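Local coordinates for protein Cyclase/dehydrase (Mycobacterium smegmatis str. MC2 155, PDB 5Z8O) that is of unknown function but, as a START-superfamily protein of the polyketide cyclase/dehydrase family, probably binds a lipid or another hydrophobic ligand, at residues G59-A67 with T78-F86. Sequence-based numbering, arbitrary orientation.
Sequences GQSGVFITA and TMLQQGDHF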
ATOM      1  N   GLY B  59      13.075 -14.100  -0.625  1.00 28.32           N
ATOM      2  CA  GLY B  59      12.959 -13.429   0.650  1.00 25.92           C
ATOM      3  C   GLY B  59      12.842 -11.925   0.577  1.00 27.41           C
ATOM      4  O   GLY B  59      12.724 -11.279   1.625  1.00 30.27           O
ATOM      5  N   GLN B  60      12.877 -11.337  -0.614  1.00 23.07           N
ATOM      6  CA  GLN B  60      12.766  -9.895  -0.758  1.00 30.86           C
ATOM      7  C   GLN B  60      11.313  -9.525  -1.021  1.00 31.34           C
ATOM      8  O   GLN B  60      10.681 -10.055  -1.941  1.00 28.05           O
ATOM      9  CB  GLN B  60      13.680  -9.401  -1.881  1.00 35.37           C
ATOM     10  CG  GLN B  60      13.699  -7.903  -2.095  1.00 41.19           C
ATOM     11  CD  GLN B  60      14.808  -7.480  -3.037  1.00 46.22           C
ATOM     12  OE1 GLN B  60      15.735  -8.245  -3.298  1.00 47.76           O
ATOM     13  NE2 GLN B  60      14.698  -6.275  -3.586  1.00 48.31           N
ATOM     14  N   SER B  61      10.795  -8.621  -0.202  1.00 32.66           N
ATOM     15  CA  SER B  61       9.409  -8.196  -0.278  1.00 34.28           C
ATOM     16  C   SER B  61       9.212  -7.088  -1.306  1.00 29.65           C
ATOM     17  O   SER B  61      10.088  -6.247  -1.525  1.00 27.57           O
ATOM     18  CB  SER B  61       8.921  -7.727   1.092  1.00 35.96           C
ATOM     19  OG  SER B  61       9.572  -6.530   1.474  1.00 37.73           O
ATOM     20  N   GLY B  62       8.053  -7.107  -1.945  1.00 23.91           N
ATOM     21  CA  GLY B  62       7.645  -6.008  -2.800  1.00 23.94           C
ATOM     22  C   GLY B  62       6.169  -5.758  -2.588  1.00 20.09           C
ATOM     23  O   GLY B  62       5.387  -6.684  -2.361  1.00 23.26           O
ATOM     24  N   VAL B  63       5.785  -4.486  -2.691  1.00 16.11           N
ATOM     25  CA  VAL B  63       4.430  -4.048  -2.373  1.00 19.08           C
ATOM     26  C   VAL B  63       3.869  -3.278  -3.557  1.00 19.33           C
ATOM     27  O   VAL B  63       4.527  -2.371  -4.082  1.00 18.16           O
ATOM     28  CB  VAL B  63       4.395  -3.187  -1.096  1.00 19.01           C
ATOM     29  CG1 VAL B  63       2.999  -2.636  -0.864  1.00 20.33           C
ATOM     30  CG2 VAL B  63       4.847  -4.007   0.101  1.00 22.45           C
ATOM     31  N   PHE B  64       2.669  -3.654  -3.988  1.00 20.04           N
ATOM     32  CA  PHE B  64       2.001  -3.019  -5.113  1.00 17.59           C
ATOM     33  C   PHE B  64       0.649  -2.489  -4.661  1.00 19.22           C
ATOM     34  O   PHE B  64      -0.118  -3.211  -4.012  1.00 18.11           O
ATOM     35  CB  PHE B  64       1.859  -4.028  -6.249  1.00 18.82           C
ATOM     36  CG  PHE B  64       3.175  -4.590  -6.690  1.00 23.33           C
ATOM     37  CD1 PHE B  64       4.012  -3.871  -7.525  1.00 25.26           C
ATOM     38  CD2 PHE B  64       3.600  -5.822  -6.220  1.00 24.91           C
ATOM     39  CE1 PHE B  64       5.235  -4.383  -7.908  1.00 24.59           C
ATOM     40  CE2 PHE B  64       4.822  -6.340  -6.598  1.00 30.78           C
ATOM     41  CZ  PHE B  64       5.641  -5.620  -7.444  1.00 27.41           C
ATOM     42  N   ILE B  65       0.355  -1.238  -5.006  1.00 15.42           N
ATOM     43  CA  ILE B  65      -0.948  -0.630  -4.764  1.00 14.63           C
ATOM     44  C   ILE B  65      -1.611  -0.389  -6.112  1.00 12.17           C
ATOM     45  O   ILE B  65      -1.116   0.405  -6.921  1.00 15.70           O
ATOM     46  CB  ILE B  65      -0.828   0.680  -3.974  1.00 15.11           C
ATOM     47  CG1 ILE B  65       0.005   0.459  -2.707  1.00 19.41           C
ATOM     48  CG2 ILE B  65      -2.212   1.219  -3.641  1.00 10.04           C
ATOM     49  CD1 ILE B  65       0.998   1.558  -2.447  1.00 26.52           C
ATOM     50  N   THR B  66      -2.736  -1.062  -6.349  1.00 16.67           N
ATOM     51  CA  THR B  66      -3.337  -1.126  -7.674  1.00 16.29           C
ATOM     52  C   THR B  66      -4.812  -0.758  -7.606  1.00 20.31           C
ATOM     53  O   THR B  66      -5.512  -1.131  -6.662  1.00 18.90           O
ATOM     54  CB  THR B  66      -3.192  -2.527  -8.296  1.00 25.51           C
ATOM     55  OG1 THR B  66      -4.244  -3.373  -7.823  1.00 37.17           O
ATOM     56  CG2 THR B  66      -1.856  -3.149  -7.925  1.00 23.84           C
ATOM     57  N   ALA B  67      -5.274  -0.026  -8.615  1.00 19.65           N
ATOM     58  CA  ALA B  67      -6.689   0.253  -8.782  1.00 17.80           C
ATOM     59  C   ALA B  67      -7.335  -0.851  -9.611  1.00 15.97           C
ATOM     60  O   ALA B  67      -6.716  -1.417 -10.517  1.00 15.41           O
ATOM     61  CB  ALA B  67      -6.903   1.609  -9.456  1.00 16.12           C
ATOM     62  N   THR B  78      -6.803  -4.151 -13.909  1.00 20.26           N
ATOM     63  CA  THR B  78      -6.059  -3.566 -12.805  1.00 18.34           C
ATOM     64  C   THR B  78      -4.976  -2.639 -13.337  1.00 15.61           C
ATOM     65  O   THR B  78      -4.364  -2.908 -14.377  1.00 14.73           O
ATOM     66  CB  THR B  78      -5.429  -4.648 -11.919  1.00 16.52           C
ATOM     67  OG1 THR B  78      -4.519  -5.441 -12.695  1.00 21.93           O
ATOM     68  CG2 THR B  78      -6.505  -5.543 -11.315  1.00 16.38           C
ATOM     69  N   MET B  79      -4.752  -1.542 -12.619  1.00 18.28           N
ATOM     70  CA  MET B  79      -3.764  -0.537 -12.991  1.00 20.64           C
ATOM     71  C   MET B  79      -2.954  -0.192 -11.756  1.00 18.58           C
ATOM     72  O   MET B  79      -3.504   0.339 -10.785  1.00 17.67           O
ATOM     73  CB  MET B  79      -4.428   0.722 -13.557  1.00 25.53           C
ATOM     74  CG  MET B  79      -5.252   0.485 -14.802  1.00 29.05           C
ATOM     75  SD  MET B  79      -5.998   1.999 -15.433  1.00 33.53           S
ATOM     76  CE  MET B  79      -4.538   2.911 -15.930  1.00 36.04           C
ATOM     77  N   LEU B  80      -1.660  -0.497 -11.790  1.00 20.00           N
ATOM     78  CA  LEU B  80      -0.780  -0.148 -10.686  1.00 19.89           C
ATOM     79  C   LEU B  80      -0.782   1.359 -10.469  1.00 18.50           C
ATOM     80  O   LEU B  80      -0.613   2.135 -11.412  1.00 17.66           O
ATOM     81  CB  LEU B  80       0.641  -0.637 -10.967  1.00 21.96           C
ATOM     82  CG  LEU B  80       1.665  -0.354  -9.865  1.00 24.43           C
ATOM     83  CD1 LEU B  80       1.348  -1.173  -8.623  1.00 19.78           C
ATOM     84  CD2 LEU B  80       3.082  -0.625 -10.345  1.00 30.57           C
ATOM     85  N   GLN B  81      -1.002   1.770  -9.224  1.00 14.87           N
ATOM     86  CA  GLN B  81      -0.903   3.178  -8.863  1.00 16.27           C
ATOM     87  C   GLN B  81       0.494   3.522  -8.368  1.00 21.04           C
ATOM     88  O   GLN B  81       1.035   4.575  -8.719  1.00 20.10           O
ATOM     89  CB  GLN B  81      -1.942   3.524  -7.794  1.00 17.20           C
ATOM     90  CG  GLN B  81      -3.376   3.410  -8.282  1.00 18.25           C
ATOM     91  CD  GLN B  81      -4.375   3.493  -7.155  1.00 18.67           C
ATOM     92  OE1 GLN B  81      -4.182   2.895  -6.098  1.00 19.52           O
ATOM     93  NE2 GLN B  81      -5.460   4.226  -7.376  1.00 22.97           N
ATOM     94  N   GLN B  82       1.076   2.655  -7.542  1.00 19.53           N
ATOM     95  CA  GLN B  82       2.450   2.817  -7.085  1.00 16.50           C
ATOM     96  C   GLN B  82       2.934   1.452  -6.628  1.00 17.76           C
ATOM     97  O   GLN B  82       2.205   0.739  -5.933  1.00 19.94           O
ATOM     98  CB  GLN B  82       2.555   3.848  -5.947  1.00 14.68           C
ATOM     99  CG  GLN B  82       3.989   4.220  -5.526  1.00 19.52           C
ATOM    100  CD  GLN B  82       4.725   3.126  -4.763  1.00 16.46           C
ATOM    101  OE1 GLN B  82       4.112   2.259  -4.143  1.00 17.10           O
ATOM    102  NE2 GLN B  82       6.052   3.154  -4.826  1.00 18.72           N
ATOM    103  N   GLY B  83       4.137   1.078  -7.038  1.00 19.66           N
ATOM    104  CA  GLY B  83       4.690  -0.192  -6.618  1.00 19.07           C
ATOM    105  C   GLY B  83       6.196  -0.171  -6.698  1.00 24.74           C
ATOM    106  O   GLY B  83       6.794   0.692  -7.348  1.00 27.74           O
ATOM    107  N   ASP B  84       6.810  -1.130  -6.013  1.00 23.38           N
ATOM    108  CA  ASP B  84       8.243  -1.325  -6.155  1.00 21.89           C
ATOM    109  C   ASP B  84       8.554  -1.799  -7.568  1.00 27.12           C
ATOM    110  O   ASP B  84       7.794  -2.573  -8.158  1.00 30.35           O
ATOM    111  CB  ASP B  84       8.760  -2.341  -5.132  1.00 16.66           C
ATOM    112  CG  ASP B  84       8.626  -1.854  -3.702  1.00 21.26           C
ATOM    113  OD1 ASP B  84       9.384  -0.934  -3.314  1.00 21.15           O
ATOM    114  OD2 ASP B  84       7.779  -2.397  -2.961  1.00 19.11           O
ATOM    115  N   HIS B  85       9.654  -1.284  -8.123  1.00 26.16           N
ATOM    116  CA  HIS B  85      10.256  -1.759  -9.366  1.00 25.36           C
ATOM    117  C   HIS B  85       9.497  -1.358 -10.632  1.00 23.07           C
ATOM    118  O   HIS B  85      10.090  -1.321 -11.715  1.00 27.99           O
ATOM    119  CB  HIS B  85      10.421  -3.284  -9.330  1.00 24.35           C
ATOM    120  CG  HIS B  85      11.144  -3.784  -8.119  1.00 30.24           C
ATOM    121  ND1 HIS B  85      12.465  -3.485  -7.865  1.00 34.97           N
ATOM    122  CD2 HIS B  85      10.733  -4.567  -7.093  1.00 35.23           C
ATOM    123  CE1 HIS B  85      12.837  -4.059  -6.735  1.00 37.16           C
ATOM    124  NE2 HIS B  85      11.804  -4.723  -6.247  1.00 36.11           N
ATOM    125  N   PHE B  86       8.205  -1.058 -10.531  1.00 21.34           N
ATOM    126  CA  PHE B  86       7.390  -0.794 -11.709  1.00 22.45           C
ATOM    127  C   PHE B  86       6.865   0.634 -11.705  1.00 24.53           C
ATOM    128  O   PHE B  86       6.441   1.149 -10.666  1.00 24.89           O
ATOM    129  CB  PHE B  86       6.211  -1.773 -11.797  1.00 23.97           C
ATOM    130  CG  PHE B  86       6.621  -3.200 -12.011  1.00 30.86           C
ATOM    131  CD1 PHE B  86       7.005  -3.995 -10.946  1.00 35.75           C
ATOM    132  CD2 PHE B  86       6.620  -3.748 -13.284  1.00 36.08           C
ATOM    133  CE1 PHE B  86       7.385  -5.308 -11.145  1.00 39.15           C
ATOM    134  CE2 PHE B  86       6.996  -5.060 -13.490  1.00 37.31           C
ATOM    135  CZ  PHE B  86       7.380  -5.841 -12.419  1.00 38.86           C
TER
HETATM  136  O   HOH W   1      12.135  -5.508  -3.571  1.00 35.49           O
HETATM  137  O   HOH W   2       9.462  -3.396  -0.128  1.00 44.51           O
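Ala-67 and Met-79 trade two backbone hydrogen bonds, and from this hydrogen-bonded pair strand 60-67 runs antiparallel to 78-80, the pairing continuing to Gly-83 opposite Phe-64. The register slips by one at a classic beta bulge: Gln-81 and Gln-82 both face Ile-65, whose O accepts in its carbonyl plane from Gln-81 N at 2.7 Å and from Gln-82 N at 3.2 Å. Ile-65 N returns a bond to Gln-82 O, and the chain turns a corner here. Beyond it the carboxylate of Asp-84 stands in for a backbone acceptor: OD2 takes Val-63 N at 2.9 Å through its anti lone pair, while Asp-84 N reaches Val-63 O. Water 1 continues the link, joining Gln-60 NE2, Ser-61 O and His-85 NE2.

On one face lie Phe-64, Thr-66 and Leu-80. Leu-80 lays CD1 at the edge of the Phe-64 ring, 3.7 Å from Phe-64 CB, and against Thr-66 CG2, a reach set by chi1 of -179°, which turns CG away from the backbone N. Phe-64 CD1 comes obliquely to 3.8 Å from CA of the side-chain-free Gly-83; further out, Phe-64 CE1 meets Phe-86 CD1 at 3.5 Å, the ring planes at 64°. Ile-65, Ala-67 and Gln-82 lie on the other face; the extended Gln-81 side chain crosses that of Ile-65 at about a right angle and brings NE2 to 3.6 Å from Ala-67 CB, with OE1 hydrogen-bonded to Gln-50 NE2.

Arg-52 of the second subunit forms a salt bridge with Asp-84 OD2 and hydrogen bonds with Gln-82 OE1 and Val-63 O, while Val-63 and Ile-65 pack on their counterparts there, so this hairpin contributes to the dimer contact. Within the antiparallel sheet of the Bet v 1-like fold, strand 48-57 pairs with the edge of 60-67 turned away from 78-83, strand 86-97 flanks 78-80, and Phe-86 leans on Val-111 and Val-113.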